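Local coordinates for GTPase-activating protein GYP1 (Saccharomyces cerevisiae, PDB 1FKM) that accelerates GTP hydrolysis by the Ypt/Rab GTPases Ypt1 and Ypt7 through its TBC domain, which supplies arginine and glutamine fingers in trans, at residues V167-Q170 with I171-E175; R7-K10 with F11-L15. One frame throughout, in Å; residues are numbered along the deposited sequence.

Contact 1. Residues V167-Q170 with I171-E175; sequences VDEQ and ITDLE
Four consecutive i to i+4 backbone bonds, I171 N to V167 O, T172 N to D168 O, D173 N to E169 O and L174 N to Q170 O, join 167-170 to 171-175 as the first turns of helix 168-186. V167 occupies the N-cap position, and its own N-H is taken up by Q170: the amide oxygen OE1 lies 3.0 Å from V167 N, in the carbonyl plane and on a lone pair, with a nearly straight N-H...O angle of 167°. The Q170 side chain can fold back this far because CG sits beside its backbone N (chi1 -65°). This side-chain-to-backbone bond at the N-cap resembles half of a capping box, the reciprocal half being absent because valine has no side-chain acceptor. T172, one turn after D168, places OG1 3.1 Å from D168 O, above the carbonyl plane, while T172 N reaches the same oxygen from the opposite face; two donors thus grip D168 O. The aliphatic I171 CG1 packs 3.6 Å from V167 O. E169 and D173 bring two carboxylates to the same side of the helix, their planes 33° apart, yet OE2 of E169 and OD2 of D173 stay 5.2 Å from each other. A water donates to D173 OD1 at 2.7 Å and only weakly to E169 OE2. D173 OD1 also forms a salt bridge with R69 of helix 57-74, the helix that E169 and T172 touch as well. Acidic D168 and E169 in the first turn would be expected to interact favourably with the helix dipole, and the water and R69 probably offset much of the repulsion between the E169 and D173 carboxylates.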
ATOM      1  N   VAL A 167       6.789  20.903 -11.892  1.00 27.22           N
ATOM      2  CA  VAL A 167       6.496  21.187 -13.289  1.00 28.09           C
ATOM      3  C   VAL A 167       5.955  19.898 -13.906  1.00 30.24           C
ATOM      4  O   VAL A 167       6.139  18.811 -13.350  1.00 26.85           O
ATOM      5  CB  VAL A 167       7.755  21.656 -14.059  1.00 36.48           C
ATOM      6  CG1 VAL A 167       8.213  23.009 -13.521  1.00 35.61           C
ATOM      7  CG2 VAL A 167       8.873  20.628 -13.929  1.00 33.38           C
ATOM      8  N   ASP A 168       5.285  20.021 -15.047  1.00 30.43           N
ATOM      9  CA  ASP A 168       4.694  18.873 -15.729  1.00 34.06           C
ATOM     10  C   ASP A 168       5.603  17.659 -15.895  1.00 32.40           C
ATOM     11  O   ASP A 168       5.164  16.529 -15.678  1.00 31.56           O
ATOM     12  CB  ASP A 168       4.156  19.290 -17.102  1.00 61.87           C
ATOM     13  CG  ASP A 168       2.961  20.223 -17.002  1.00 67.49           C
ATOM     14  OD1 ASP A 168       1.995  19.880 -16.286  1.00 67.84           O
ATOM     15  OD2 ASP A 168       2.984  21.296 -17.645  1.00 70.12           O
ATOM     16  N   GLU A 169       6.855  17.881 -16.287  1.00 29.35           N
ATOM     17  CA  GLU A 169       7.797  16.778 -16.478  1.00 29.98           C
ATOM     18  C   GLU A 169       8.062  15.996 -15.189  1.00 26.72           C
ATOM     19  O   GLU A 169       8.244  14.776 -15.219  1.00 23.17           O
ATOM     20  CB  GLU A 169       9.128  17.293 -17.040  1.00 51.52           C
ATOM     21  CG  GLU A 169      10.241  16.250 -17.017  1.00 58.88           C
ATOM     22  CD  GLU A 169      11.490  16.689 -17.758  1.00 63.23           C
ATOM     23  OE1 GLU A 169      11.998  17.797 -17.480  1.00 66.25           O
ATOM     24  OE2 GLU A 169      11.968  15.917 -18.616  1.00 66.41           O
ATOM     25  N   GLN A 170       8.096  16.702 -14.065  1.00 27.30           N
ATOM     26  CA  GLN A 170       8.334  16.068 -12.774  1.00 26.56           C
ATOM     27  C   GLN A 170       7.111  15.252 -12.355  1.00 25.23           C
ATOM     28  O   GLN A 170       7.239  14.157 -11.810  1.00 25.21           O
ATOM     29  CB  GLN A 170       8.630  17.128 -11.714  1.00 28.95           C
ATOM     30  CG  GLN A 170       9.916  17.898 -11.938  1.00 30.19           C
ATOM     31  CD  GLN A 170      10.125  18.961 -10.880  1.00 29.41           C
ATOM     32  OE1 GLN A 170       9.304  19.867 -10.727  1.00 30.66           O
ATOM     33  NE2 GLN A 170      11.219  18.851 -10.134  1.00 30.31           N
ATOM     34  N   ILE A 171       5.924  15.792 -12.606  1.00 22.13           N
ATOM     35  CA  ILE A 171       4.697  15.086 -12.262  1.00 23.62           C
ATOM     36  C   ILE A 171       4.619  13.784 -13.063  1.00 23.10           C
ATOM     37  O   ILE A 171       4.171  12.753 -12.554  1.00 20.61           O
ATOM     38  CB  ILE A 171       3.455  15.977 -12.533  1.00 28.30           C
ATOM     39  CG1 ILE A 171       3.451  17.150 -11.544  1.00 29.22           C
ATOM     40  CG2 ILE A 171       2.172  15.159 -12.411  1.00 27.37           C
ATOM     41  CD1 ILE A 171       2.294  18.112 -11.703  1.00 32.29           C
ATOM     42  N   THR A 172       5.070  13.824 -14.315  1.00 21.91           N
ATOM     43  CA  THR A 172       5.050  12.625 -15.143  1.00 23.08           C
ATOM     44  C   THR A 172       6.085  11.622 -14.628  1.00 21.39           C
ATOM     45  O   THR A 172       5.849  10.414 -14.667  1.00 20.97           O
ATOM     46  CB  THR A 172       5.326  12.954 -16.631  1.00 31.88           C
ATOM     47  OG1 THR A 172       4.318  13.854 -17.109  1.00 35.57           O
ATOM     48  CG2 THR A 172       5.281  11.686 -17.478  1.00 33.52           C
ATOM     49  N   ASP A 173       7.225  12.118 -14.152  1.00 20.17           N
ATOM     50  CA  ASP A 173       8.256  11.236 -13.592  1.00 21.23           C
ATOM     51  C   ASP A 173       7.679  10.555 -12.346  1.00 18.92           C
ATOM     52  O   ASP A 173       7.899   9.374 -12.117  1.00 21.62           O
ATOM     53  CB  ASP A 173       9.502  12.014 -13.164  1.00 24.29           C
ATOM     54  CG  ASP A 173      10.293  12.560 -14.335  1.00 29.50           C
ATOM     55  OD1 ASP A 173      10.162  12.030 -15.460  1.00 28.75           O
ATOM     56  OD2 ASP A 173      11.065  13.518 -14.116  1.00 28.42           O
ATOM     57  N   LEU A 174       6.961  11.332 -11.538  1.00 19.67           N
ATOM     58  CA  LEU A 174       6.327  10.834 -10.317  1.00 18.76           C
ATOM     59  C   LEU A 174       5.314   9.749 -10.684  1.00 18.74           C
ATOM     60  O   LEU A 174       5.246   8.695 -10.042  1.00 17.07           O
ATOM     61  CB  LEU A 174       5.622  11.986  -9.588  1.00 22.43           C
ATOM     62  CG  LEU A 174       4.678  11.600  -8.435  1.00 23.30           C
ATOM     63  CD1 LEU A 174       5.485  11.012  -7.288  1.00 26.03           C
ATOM     64  CD2 LEU A 174       3.901  12.819  -7.972  1.00 25.57           C
ATOM     65  N   GLU A 175       4.528  10.023 -11.725  1.00 18.04           N
ATOM     66  CA  GLU A 175       3.523   9.084 -12.212  1.00 17.42           C
ATOM     67  C   GLU A 175       4.167   7.765 -12.619  1.00 17.14           C
ATOM     68  O   GLU A 175       3.666   6.693 -12.299  1.00 15.81           O
ATOM     69  CB  GLU A 175       2.785   9.673 -13.424  1.00 20.31           C
ATOM     70  CG  GLU A 175       1.668  10.649 -13.073  1.00 21.36           C
ATOM     71  CD  GLU A 175       1.045  11.292 -14.304  1.00 24.28           C
ATOM     72  OE1 GLU A 175       0.932  10.618 -15.353  1.00 24.37           O
ATOM     73  OE2 GLU A 175       0.652  12.471 -14.215  1.00 25.97           O
TER
HETATM   74  O   HOH W   1      11.921  12.629 -17.477  1.00 37.15           O

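Contact 2. Residues R7-K10 with F11-L15; sequences RISK and FDNIL
Over one face of the R7 guanidinium stands the F11 ring, which presents CE1 3.7 Å above the plane and displaced toward the rim; the two planes are 81° apart, close to perpendicular. The F11 edge meets the backbone of the preceding turn, with CD1 3.2 Å from R7 O and that oxygen in the plane of the ring. R7 reaches the ring with an extended chain whose CG also touches CE1, at 3.9 Å. This chain runs out from the helix, and F11 CG, beside its backbone N (chi1 -83°), leans the ring back toward R7. Backbone bonds link F11 N to R7 O, D12 N to I8 O and N13 N to S9 O, whereas I14 N to K10 O is weak at 3.4 Å. I8 and D12 run side by side, CG2 of I8 lying 3.4 Å from D12 OD2, while D12 OD1 forms a salt bridge with K16 and a hydrogen bond with H38 NE2. Helix 4-15 rests with this aromatic side on helix 23-30: F11 packs against I29, S30 and the loop residue P35, R7 NH2 bonds to G33 O, and I14 also touches I29. Farther along, L15 meets V42 and L45 of helix 39-46.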
ATOM      1  N   ARG A   7      19.029   8.214  13.662  1.00 31.06           N
ATOM      2  CA  ARG A   7      18.448   7.232  12.759  1.00 29.85           C
ATOM      3  C   ARG A   7      18.594   7.674  11.307  1.00 27.21           C
ATOM      4  O   ARG A   7      18.872   6.863  10.424  1.00 26.30           O
ATOM      5  CB  ARG A   7      16.979   6.998  13.107  1.00 29.34           C
ATOM      6  CG  ARG A   7      16.385   5.800  12.381  1.00 29.42           C
ATOM      7  CD  ARG A   7      15.102   5.320  13.033  1.00 28.58           C
ATOM      8  NE  ARG A   7      14.584   4.130  12.364  1.00 26.97           N
ATOM      9  CZ  ARG A   7      15.119   2.912  12.450  1.00 28.22           C
ATOM     10  NH1 ARG A   7      16.205   2.699  13.188  1.00 24.93           N
ATOM     11  NH2 ARG A   7      14.565   1.900  11.796  1.00 24.87           N
ATOM     12  N   ILE A   8      18.420   8.967  11.065  1.00 26.89           N
ATOM     13  CA  ILE A   8      18.560   9.503   9.721  1.00 24.93           C
ATOM     14  C   ILE A   8      19.991   9.272   9.247  1.00 25.39           C
ATOM     15  O   ILE A   8      20.225   8.925   8.089  1.00 24.43           O
ATOM     16  CB  ILE A   8      18.212  11.014   9.699  1.00 26.80           C
ATOM     17  CG1 ILE A   8      16.698  11.184   9.878  1.00 26.80           C
ATOM     18  CG2 ILE A   8      18.684  11.651   8.405  1.00 28.56           C
ATOM     19  CD1 ILE A   8      16.243  12.613  10.110  1.00 29.76           C
ATOM     20  N   SER A   9      20.945   9.451  10.155  1.00 22.87           N
ATOM     21  CA  SER A   9      22.354   9.257   9.827  1.00 24.77           C
ATOM     22  C   SER A   9      22.664   7.795   9.499  1.00 22.17           C
ATOM     23  O   SER A   9      23.450   7.516   8.599  1.00 24.70           O
ATOM     24  CB  SER A   9      23.240   9.713  10.989  1.00 34.28           C
ATOM     25  OG  SER A   9      24.608   9.509  10.680  1.00 38.96           O
ATOM     26  N   LYS A  10      22.056   6.869  10.235  1.00 26.24           N
ATOM     27  CA  LYS A  10      22.275   5.444   9.991  1.00 26.93           C
ATOM     28  C   LYS A  10      21.824   5.087   8.580  1.00 24.48           C
ATOM     29  O   LYS A  10      22.499   4.345   7.873  1.00 23.18           O
ATOM     30  CB  LYS A  10      21.504   4.602  11.010  1.00 41.91           C
ATOM     31  CG  LYS A  10      21.977   4.777  12.446  1.00 47.29           C
ATOM     32  CD  LYS A  10      21.211   3.870  13.397  1.00 50.29           C
ATOM     33  CE  LYS A  10      21.453   2.400  13.077  1.00 53.85           C
ATOM     34  NZ  LYS A  10      20.668   1.494  13.965  1.00 59.08           N
ATOM     35  N   PHE A  11      20.675   5.613   8.166  1.00 23.23           N
ATOM     36  CA  PHE A  11      20.193   5.340   6.818  1.00 22.98           C
ATOM     37  C   PHE A  11      21.115   6.007   5.798  1.00 24.74           C
ATOM     38  O   PHE A  11      21.401   5.435   4.750  1.00 24.68           O
ATOM     39  CB  PHE A  11      18.759   5.851   6.638  1.00 23.07           C
ATOM     40  CG  PHE A  11      17.708   4.904   7.146  1.00 22.81           C
ATOM     41  CD1 PHE A  11      17.397   4.842   8.501  1.00 19.95           C
ATOM     42  CD2 PHE A  11      17.033   4.065   6.260  1.00 20.19           C
ATOM     43  CE1 PHE A  11      16.426   3.956   8.968  1.00 22.14           C
ATOM     44  CE2 PHE A  11      16.064   3.177   6.715  1.00 21.54           C
ATOM     45  CZ  PHE A  11      15.756   3.120   8.072  1.00 19.54           C
ATOM     46  N   ASP A  12      21.590   7.211   6.113  1.00 25.83           N
ATOM     47  CA  ASP A  12      22.482   7.929   5.203  1.00 28.26           C
ATOM     48  C   ASP A  12      23.725   7.113   4.845  1.00 27.46           C
ATOM     49  O   ASP A  12      24.104   7.034   3.678  1.00 27.55           O
ATOM     50  CB  ASP A  12      22.926   9.266   5.811  1.00 46.06           C
ATOM     51  CG  ASP A  12      21.837  10.322   5.770  1.00 51.94           C
ATOM     52  OD1 ASP A  12      21.203  10.482   4.707  1.00 53.97           O
ATOM     53  OD2 ASP A  12      21.623  11.000   6.797  1.00 56.69           O
ATOM     54  N   ASN A  13      24.359   6.517   5.849  1.00 27.97           N
ATOM     55  CA  ASN A  13      25.558   5.723   5.605  1.00 30.22           C
ATOM     56  C   ASN A  13      25.279   4.420   4.866  1.00 29.11           C
ATOM     57  O   ASN A  13      26.182   3.831   4.278  1.00 30.91           O
ATOM     58  CB  ASN A  13      26.294   5.450   6.918  1.00 36.05           C
ATOM     59  CG  ASN A  13      26.934   6.704   7.490  1.00 37.57           C
ATOM     60  OD1 ASN A  13      27.570   7.470   6.766  1.00 40.96           O
ATOM     61  ND2 ASN A  13      26.771   6.918   8.788  1.00 37.87           N
ATOM     62  N   ILE A  14      24.030   3.970   4.891  1.00 27.61           N
ATOM     63  CA  ILE A  14      23.663   2.756   4.176  1.00 26.00           C
ATOM     64  C   ILE A  14      23.374   3.126   2.725  1.00 26.75           C
ATOM     65  O   ILE A  14      23.729   2.398   1.797  1.00 26.42           O
ATOM     66  CB  ILE A  14      22.396   2.096   4.776  1.00 25.75           C
ATOM     67  CG1 ILE A  14      22.723   1.481   6.138  1.00 26.70           C
ATOM     68  CG2 ILE A  14      21.852   1.027   3.823  1.00 25.21           C
ATOM     69  CD1 ILE A  14      21.527   0.847   6.836  1.00 24.75           C
ATOM     70  N   LEU A  15      22.764   4.290   2.540  1.00 23.85           N
ATOM     71  CA  LEU A  15      22.371   4.750   1.216  1.00 28.00           C
ATOM     72  C   LEU A  15      23.363   5.599   0.425  1.00 32.54           C
ATOM     73  O   LEU A  15      23.382   5.537  -0.806  1.00 32.98           O
ATOM     74  CB  LEU A  15      21.058   5.524   1.331  1.00 27.23           C
ATOM     75  CG  LEU A  15      19.880   4.765   1.938  1.00 25.98           C
ATOM     76  CD1 LEU A  15      18.726   5.728   2.172  1.00 24.54           C
ATOM     77  CD2 LEU A  15      19.462   3.625   1.005  1.00 25.00           C
TER

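Both contacts are surface ones, each within a single helix, and neither lies near the arginine or glutamine finger. They share no element: contact 1 opens helix 168-186, whereas contact 2 spans most of helix 4-15 and runs to its end. Their centres are 27 Å apart and their nearest atoms about 17 Å, without touching. Contact 1 is mainly polar, with acidic side chains, a water and a first turn whose N-cap N-H is bound by a glutamine, although buried L174 packs on helix 133-145. Contact 2 centres instead on a buried phenylalanine, one ring corner over an arginine's guanidinium face, which joins the N-terminal helix to helix 23-30; one carboxylate oxygen of its aspartate is bonded to K16 and H38.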